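Local coordinates for protein esterase (Xanthomonas oryzae pv. oryzae, PDB 3H2G) that acts as a cell wall-degrading esterase of a rice pathogen, contributing to virulence and probably using an alpha/beta-hydrolase active site, at residues Ser300-Pro303 with Ala307-Phe310; Leu234-Ile239 with Lys291-Pro296; Ala241-His244 with Ile249-Glu252. All coordinates share one frame; numbering follows the deposited sequence.

Contact 1 (Ser300-Pro303 with Ala307-Phe310)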
loop_
_atom_site.group_PDB
_atom_site.type_symbol
_atom_site.label_atom_id
_atom_site.label_comp_id
_atom_site.label_asym_id
_atom_site.label_seq_id
_atom_site.Cartn_x
_atom_site.Cartn_y
_atom_site.Cartn_z
ATOM N N SER A 300 -26.764 3.591 9.286
ATOM C CA SER A 300 -27.210 4.980 9.338
ATOM C C SER A 300 -26.366 5.795 10.318
ATOM O O SER A 300 -26.176 6.999 10.134
ATOM C CB SER A 300 -28.689 5.063 9.733
ATOM O OG SER A 300 -28.900 4.626 11.064
ATOM N N ASP A 301 -25.846 5.128 11.346
ATOM C CA ASP A 301 -25.034 5.783 12.372
ATOM C C ASP A 301 -23.663 6.257 11.889
ATOM O O ASP A 301 -23.226 7.362 12.218
ATOM C CB ASP A 301 -24.836 4.837 13.560
ATOM C CG ASP A 301 -24.169 5.515 14.743
ATOM O OD1 ASP A 301 -24.805 6.395 15.361
ATOM O OD2 ASP A 301 -23.009 5.169 15.057
ATOM N N PHE A 302 -22.981 5.426 11.111
ATOM C CA PHE A 302 -21.652 5.786 10.632
ATOM C C PHE A 302 -21.542 7.169 9.978
ATOM O O PHE A 302 -20.734 7.996 10.402
ATOM C CB PHE A 302 -21.130 4.722 9.658
ATOM C CG PHE A 302 -19.760 5.024 9.115
ATOM C CD1 PHE A 302 -18.623 4.761 9.873
ATOM C CD2 PHE A 302 -19.609 5.606 7.862
ATOM C CE1 PHE A 302 -17.352 5.075 9.390
ATOM C CE2 PHE A 302 -18.343 5.927 7.367
ATOM C CZ PHE A 302 -17.212 5.660 8.135
ATOM N N PRO A 303 -22.353 7.444 8.940
ATOM C CA PRO A 303 -22.286 8.746 8.264
ATOM C C PRO A 303 -22.840 9.961 9.006
ATOM O O PRO A 303 -22.540 11.101 8.643
ATOM C CB PRO A 303 -23.040 8.488 6.963
ATOM C CG PRO A 303 -24.114 7.539 7.401
ATOM C CD PRO A 303 -23.345 6.568 8.286
ATOM N N ALA A 307 -19.071 10.012 16.503
ATOM C CA ALA A 307 -18.680 9.193 17.649
ATOM C C ALA A 307 -18.688 7.700 17.321
ATOM O O ALA A 307 -18.251 6.881 18.133
ATOM C CB ALA A 307 -19.603 9.471 18.836
ATOM N N ASN A 308 -19.194 7.343 16.142
ATOM C CA ASN A 308 -19.227 5.939 15.730
ATOM C C ASN A 308 -17.805 5.399 15.912
ATOM O O ASN A 308 -16.850 5.983 15.403
ATOM C CB ASN A 308 -19.649 5.829 14.260
ATOM C CG ASN A 308 -19.781 4.390 13.798
ATOM O OD1 ASN A 308 -20.866 3.797 13.849
ATOM N ND2 ASN A 308 -18.676 3.816 13.358
ATOM N N PRO A 309 -17.648 4.277 16.641
ATOM C CA PRO A 309 -16.337 3.668 16.899
ATOM C C PRO A 309 -15.501 3.282 15.680
ATOM O O PRO A 309 -14.277 3.432 15.698
ATOM C CB PRO A 309 -16.682 2.466 17.783
ATOM C CG PRO A 309 -18.055 2.098 17.331
ATOM C CD PRO A 309 -18.726 3.445 17.202
ATOM N N PHE A 310 -16.142 2.775 14.633
ATOM C CA PHE A 310 -15.396 2.406 13.434
ATOM C C PHE A 310 -14.891 3.689 12.789
ATOM O O PHE A 310 -13.743 3.768 12.350
ATOM C CB PHE A 310 -16.286 1.632 12.456
ATOM C CG PHE A 310 -15.653 1.402 11.113
ATOM C CD1 PHE A 310 -14.399 0.801 11.010
ATOM C CD2 PHE A 310 -16.307 1.796 9.947
ATOM C CE1 PHE A 310 -13.803 0.599 9.758
ATOM C CE2 PHE A 310 -15.723 1.600 8.696
ATOM C CZ PHE A 310 -14.466 1.001 8.602
#
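Phe302 and Phe310 bring their rings together at the inner end of this contact, meeting obliquely with CE1 of Phe302 3.5 Å from CD2 of Phe310. The ring centroids are 5.5 Å apart and the planes are inclined at 36°. In Phe302 the ring lies anti to the backbone N (chi1 180°), a setting that swings it off its own helix toward Phe310. This is the tight part. Phe302 also stacks on Trp219 and packs against Phe215 and Leu216 of helix 211-218, while Phe310 continues onto Ala238, Ile239 and Met242 of helix 231-246. Asn308, likewise buried, sits just before the second helix, and its amide stands at the edge of the Phe302 ring, nearly perpendicular to the ring plane (85°). The two backbones come close here, with CA of Phe302 5.6 Å from CA of Asn308.

Further out the packing gives way to polar groups. The carboxylate of partly exposed Asp301 slants across Asn308, its OD2 3.5 Å from Asn308 CB. The other oxygen, OD1, accepts a hydrogen bond from ND2 of Asn305 in the connecting loop, which ties the carboxylate back to its own side of the turn. Arg311 spans the connection by donating from NH1 to the carbonyl O of Phe302. The looser side of the contact thus rests on Asp301 and its bond to Asn305. The arrangement is that of two successive helices, 296-304 and 309-316, joined by a short loop, with Asn308 at the N-cap position of the second; both belong to the helical insertion between strands 198-205 and 328-332 of an alpha/beta-hydrolase sheet.

Contact 2 (Leu234-Ile239 with Lys291-Pro296); sequences LGSYAI and KSYFQP
The hydroxyl of Tyr293 donates a hydrogen bond to Ser236 OG, with 2.7 Å between Tyr293 OH and Ser236 OG. The serine oxygen reaches the rim of the tyrosine ring almost level with it, close enough that OG of Ser236 is also 3.1 Å from CE2 of Tyr293. Ser236 turns OG to the side of its backbone N and anti to its carbonyl carbon (chi1 -65°). There it also hydrogen-bonds the carbonyl O of Ile232, one turn back along helix 231-246, so that a buried hydroxyl pair ends on a main-chain acceptor.

Tyr293 and Phe294 adopt different first torsions. The tyrosine ring is anti to its backbone N (chi1 -173°), whereas the phenylalanine ring is set beside its own (chi1 -67°). As a result both neighbouring residues reach the same helix, although the nearest backbones, at Ser236 CA and Phe294 CA, remain 9.4 Å apart. The two rings also brace each other: CD2 of Tyr293 sits 3.6 Å above the plane of the Phe294 ring, over its centre, while CE2 of Phe294 lies at the tyrosine's edge.

These residues join helix 231-246 to the connection between helices 290-293 and 296-304, within the helical insertion that follows strand 198-205 of the alpha/beta-hydrolase sheet. Ile239 and Phe294 point at each other from their two backbones, the CG1 branch of Ile239 extended so that CD1 forms the tip. That methyl approaches the ring obliquely, with Ile239 CD1 3.5 Å from Phe294 CE1 and 4.1 Å from Phe294 CZ. Tyr293 further packs among Phe257, Trp261, Leu284 and Pro285, and Phe294 touches Tyr299. The carbonyl O of Phe294 accepts a hydrogen bond from Gln258 NE2.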
loop_
_atom_site.group_PDB
_atom_site.type_symbol
_atom_site.label_atom_id
_atom_site.label_comp_id
_atom_site.label_asym_id
_atom_site.label_seq_id
_atom_site.Cartn_x
_atom_site.Cartn_y
_atom_site.Cartn_z
ATOM N N LEU A 234 -13.839 -4.001 0.603
ATOM C CA LEU A 234 -12.884 -3.114 1.264
ATOM C C LEU A 234 -13.413 -2.596 2.601
ATOM O O LEU A 234 -12.668 -2.490 3.579
ATOM C CB LEU A 234 -12.537 -1.942 0.338
ATOM C CG LEU A 234 -11.900 -2.351 -0.994
ATOM C CD1 LEU A 234 -11.709 -1.131 -1.885
ATOM C CD2 LEU A 234 -10.570 -3.034 -0.732
ATOM N N GLY A 235 -14.701 -2.275 2.644
ATOM C CA GLY A 235 -15.295 -1.793 3.877
ATOM C C GLY A 235 -15.279 -2.876 4.942
ATOM O O GLY A 235 -15.002 -2.604 6.111
ATOM N N SER A 236 -15.583 -4.108 4.543
ATOM C CA SER A 236 -15.586 -5.225 5.484
ATOM C C SER A 236 -14.179 -5.487 6.017
ATOM O O SER A 236 -13.996 -5.729 7.210
ATOM C CB SER A 236 -16.147 -6.482 4.813
ATOM O OG SER A 236 -17.518 -6.296 4.483
ATOM N N TYR A 237 -13.183 -5.440 5.137
ATOM C CA TYR A 237 -11.799 -5.660 5.563
ATOM C C TYR A 237 -11.441 -4.602 6.619
ATOM O O TYR A 237 -10.871 -4.912 7.666
ATOM C CB TYR A 237 -10.857 -5.543 4.355
ATOM C CG TYR A 237 -9.521 -6.256 4.499
ATOM C CD1 TYR A 237 -8.759 -6.565 3.372
ATOM C CD2 TYR A 237 -9.037 -6.657 5.749
ATOM C CE1 TYR A 237 -7.554 -7.260 3.476
ATOM C CE2 TYR A 237 -7.827 -7.358 5.867
ATOM C CZ TYR A 237 -7.095 -7.655 4.722
ATOM O OH TYR A 237 -5.917 -8.358 4.810
ATOM N N ALA A 238 -11.800 -3.352 6.342
ATOM C CA ALA A 238 -11.520 -2.247 7.254
ATOM C C ALA A 238 -12.162 -2.417 8.629
ATOM O O ALA A 238 -11.510 -2.207 9.649
ATOM C CB ALA A 238 -11.980 -0.931 6.632
ATOM N N ILE A 239 -13.441 -2.783 8.652
ATOM C CA ILE A 239 -14.162 -2.964 9.913
ATOM C C ILE A 239 -13.576 -4.101 10.751
ATOM O O ILE A 239 -13.294 -3.929 11.940
ATOM C CB ILE A 239 -15.663 -3.239 9.648
ATOM C CG1 ILE A 239 -16.305 -1.994 9.029
ATOM C CG2 ILE A 239 -16.370 -3.639 10.947
ATOM C CD1 ILE A 239 -17.723 -2.210 8.524
ATOM N N LYS A 291 -27.597 -2.307 1.812
ATOM C CA LYS A 291 -28.564 -2.171 2.900
ATOM C C LYS A 291 -29.003 -3.501 3.499
ATOM O O LYS A 291 -29.600 -3.535 4.576
ATOM C CB LYS A 291 -29.787 -1.379 2.438
ATOM C CG LYS A 291 -29.510 0.110 2.289
ATOM C CD LYS A 291 -30.767 0.882 1.933
ATOM C CE LYS A 291 -30.483 2.371 1.797
ATOM N NZ LYS A 291 -31.715 3.128 1.416
ATOM N N SER A 292 -28.712 -4.594 2.802
ATOM C CA SER A 292 -29.063 -5.916 3.296
ATOM C C SER A 292 -27.828 -6.561 3.916
ATOM O O SER A 292 -27.907 -7.636 4.510
ATOM C CB SER A 292 -29.583 -6.791 2.152
ATOM O OG SER A 292 -28.554 -7.085 1.228
ATOM N N TYR A 293 -26.689 -5.888 3.781
ATOM C CA TYR A 293 -25.420 -6.393 4.301
ATOM C C TYR A 293 -25.122 -5.898 5.717
ATOM O O TYR A 293 -24.942 -6.688 6.642
ATOM C CB TYR A 293 -24.283 -5.975 3.371
ATOM C CG TYR A 293 -22.951 -6.584 3.732
ATOM C CD1 TYR A 293 -22.747 -7.962 3.635
ATOM C CD2 TYR A 293 -21.894 -5.786 4.171
ATOM C CE1 TYR A 293 -21.522 -8.532 3.965
ATOM C CE2 TYR A 293 -20.663 -6.345 4.504
ATOM C CZ TYR A 293 -20.486 -7.720 4.399
ATOM O OH TYR A 293 -19.282 -8.286 4.728
ATOM N N PHE A 294 -25.053 -4.581 5.876
ATOM C CA PHE A 294 -24.787 -3.990 7.182
ATOM C C PHE A 294 -26.071 -3.867 7.984
ATOM O O PHE A 294 -27.155 -3.734 7.412
ATOM C CB PHE A 294 -24.187 -2.589 7.024
ATOM C CG PHE A 294 -22.819 -2.579 6.415
ATOM C CD1 PHE A 294 -21.742 -3.138 7.093
ATOM C CD2 PHE A 294 -22.604 -2.014 5.160
ATOM C CE1 PHE A 294 -20.466 -3.135 6.534
ATOM C CE2 PHE A 294 -21.327 -2.006 4.590
ATOM C CZ PHE A 294 -20.259 -2.569 5.280
ATOM N N GLN A 295 -25.950 -3.918 9.307
ATOM C CA GLN A 295 -27.109 -3.737 10.174
ATOM C C GLN A 295 -27.584 -2.317 9.883
ATOM O O GLN A 295 -26.767 -1.402 9.765
ATOM C CB GLN A 295 -26.703 -3.850 11.646
ATOM C CG GLN A 295 -26.460 -5.273 12.118
ATOM C CD GLN A 295 -27.746 -6.067 12.239
ATOM O OE1 GLN A 295 -28.824 -5.571 11.919
ATOM N NE2 GLN A 295 -27.638 -7.307 12.707
ATOM N N PRO A 296 -28.905 -2.113 9.758
ATOM C CA PRO A 296 -29.447 -0.779 9.475
ATOM C C PRO A 296 -28.999 0.293 10.473
ATOM O O PRO A 296 -28.757 1.438 10.090
ATOM C CB PRO A 296 -30.955 -1.012 9.496
ATOM C CG PRO A 296 -31.071 -2.431 8.992
ATOM C CD PRO A 296 -29.977 -3.124 9.770
#

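Contact 3 (Ala241-His244 with Ile249-Glu252); sequences AMQH and IYLE
One face of the Tyr250 ring is covered by the aliphatic part of Gln243, whose CG makes a CH-pi contact 3.8 Å from the centroid of the Tyr250 ring. The carbon stands over the face but is shifted toward the rim, where Gln243 CG is 3.6 Å from Tyr250 CZ. At the outer edge of the ring, the hydroxyl hydrogen-bonds Glu266 OE2. The amide plane of Gln243 is inclined at 38° to the ring.

Gln243 leaves helix 231-246 with CG anti to the backbone N and then bends at the next bond, which turns OE1 onto the chain after the helix. Here a helix side chain holds the returning loop by its main chain, inside the helical insertion of the alpha/beta-hydrolase fold: OE1 of Gln243 accepts from Ile249 N at 2.8 Å and from Tyr250 N at 2.9 Å. The Ile249 donor lies in the carbonyl plane, while the straighter bond, from Tyr250 (166° at the hydrogen), arrives from above it.

Beside this polar grip, Ile249 extends its CD1 methyl to 3.8 Å from Met242 CB, and both residues pack on Phe310 and Asp313 of helix 309-316.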
loop_
_atom_site.group_PDB
_atom_site.type_symbol
_atom_site.label_atom_id
_atom_site.label_comp_id
_atom_site.label_asym_id
_atom_site.label_seq_id
_atom_site.Cartn_x
_atom_site.Cartn_y
_atom_site.Cartn_z
ATOM N N ALA A 241 -10.601 -5.504 10.507
ATOM C CA ALA A 241 -9.232 -5.186 10.900
ATOM C C ALA A 241 -9.184 -4.162 12.031
ATOM O O ALA A 241 -8.418 -4.322 12.981
ATOM C CB ALA A 241 -8.442 -4.675 9.697
ATOM N N MET A 242 -9.999 -3.112 11.940
ATOM C CA MET A 242 -10.003 -2.096 12.987
ATOM C C MET A 242 -10.471 -2.681 14.315
ATOM O O MET A 242 -10.026 -2.247 15.377
ATOM C CB MET A 242 -10.876 -0.904 12.584
ATOM C CG MET A 242 -10.268 -0.051 11.476
ATOM S SD MET A 242 -8.654 0.646 11.920
ATOM C CE MET A 242 -8.090 1.265 10.331
ATOM N N GLN A 243 -11.369 -3.663 14.257
ATOM C CA GLN A 243 -11.842 -4.311 15.478
ATOM C C GLN A 243 -10.685 -5.112 16.086
ATOM O O GLN A 243 -10.482 -5.094 17.296
ATOM C CB GLN A 243 -13.027 -5.238 15.174
ATOM C CG GLN A 243 -13.416 -6.173 16.325
ATOM C CD GLN A 243 -13.646 -5.437 17.635
ATOM O OE1 GLN A 243 -14.251 -4.369 17.658
ATOM N NE2 GLN A 243 -13.169 -6.015 18.736
ATOM N N HIS A 244 -9.920 -5.805 15.247
ATOM C CA HIS A 244 -8.782 -6.586 15.735
ATOM C C HIS A 244 -7.741 -5.666 16.363
ATOM O O HIS A 244 -7.221 -5.927 17.449
ATOM C CB HIS A 244 -8.100 -7.348 14.593
ATOM C CG HIS A 244 -8.879 -8.516 14.074
ATOM N ND1 HIS A 244 -9.353 -9.520 14.890
ATOM C CD2 HIS A 244 -9.214 -8.869 12.810
ATOM C CE1 HIS A 244 -9.943 -10.443 14.151
ATOM N NE2 HIS A 244 -9.872 -10.072 12.885
ATOM N N ILE A 249 -15.042 -1.832 18.591
ATOM C CA ILE A 249 -16.221 -1.667 17.750
ATOM C C ILE A 249 -17.355 -2.607 18.136
ATOM O O ILE A 249 -18.497 -2.168 18.308
ATOM C CB ILE A 249 -15.889 -1.888 16.254
ATOM C CG1 ILE A 249 -14.743 -0.964 15.835
ATOM C CG2 ILE A 249 -17.117 -1.578 15.401
ATOM C CD1 ILE A 249 -14.242 -1.203 14.424
ATOM N N TYR A 250 -17.046 -3.894 18.275
ATOM C CA TYR A 250 -18.067 -4.877 18.627
ATOM C C TYR A 250 -17.526 -6.105 19.356
ATOM O O TYR A 250 -16.344 -6.437 19.252
ATOM C CB TYR A 250 -18.800 -5.333 17.359
ATOM C CG TYR A 250 -17.910 -6.012 16.328
ATOM C CD1 TYR A 250 -17.501 -7.338 16.486
ATOM C CD2 TYR A 250 -17.477 -5.324 15.193
ATOM C CE1 TYR A 250 -16.683 -7.965 15.537
ATOM C CE2 TYR A 250 -16.660 -5.938 14.240
ATOM C CZ TYR A 250 -16.268 -7.256 14.417
ATOM O OH TYR A 250 -15.466 -7.862 13.474
ATOM N N LEU A 251 -18.404 -6.768 20.103
ATOM C CA LEU A 251 -18.040 -7.987 20.815
ATOM C C LEU A 251 -18.342 -9.138 19.861
ATOM O O LEU A 251 -17.583 -10.100 19.767
ATOM C CB LEU A 251 -18.878 -8.141 22.090
ATOM C CG LEU A 251 -18.673 -9.439 22.881
ATOM C CD1 LEU A 251 -17.246 -9.505 23.420
ATOM C CD2 LEU A 251 -19.681 -9.508 24.019
ATOM N N GLU A 252 -19.465 -9.021 19.158
ATOM C CA GLU A 252 -19.900 -10.018 18.182
ATOM C C GLU A 252 -20.147 -9.293 16.858
ATOM O O GLU A 252 -20.739 -8.216 16.842
ATOM C CB GLU A 252 -21.198 -10.691 18.637
ATOM C CG GLU A 252 -21.134 -11.316 20.018
ATOM C CD GLU A 252 -22.421 -12.031 20.392
ATOM O OE1 GLU A 252 -23.500 -11.402 20.323
ATOM O OE2 GLU A 252 -22.352 -13.225 20.760
#

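All three contacts lie on the same side of the chain's centre, within the helical insertion. Contacts 2 and 3 use successive turns of helix 231-246, and contact 1 is joined to both through Phe310, whose CZ is 3.5 Å from Ile239 CG1 and whose CA is 3.9 Å from Ile249 CD1. Contacts 1 and 2 are buried; contact 3 is only partly so. Their chemistry differs accordingly: contact 1 rests on an aromatic pair with polar groups at its margin, contact 2 combines a buried hydroxyl pair with aromatic and aliphatic packing, and contact 3 fastens a loop main chain to a glutamine amide. Helices 290-293 and 296-304, consecutive in sequence, connect contact 2 to contact 1.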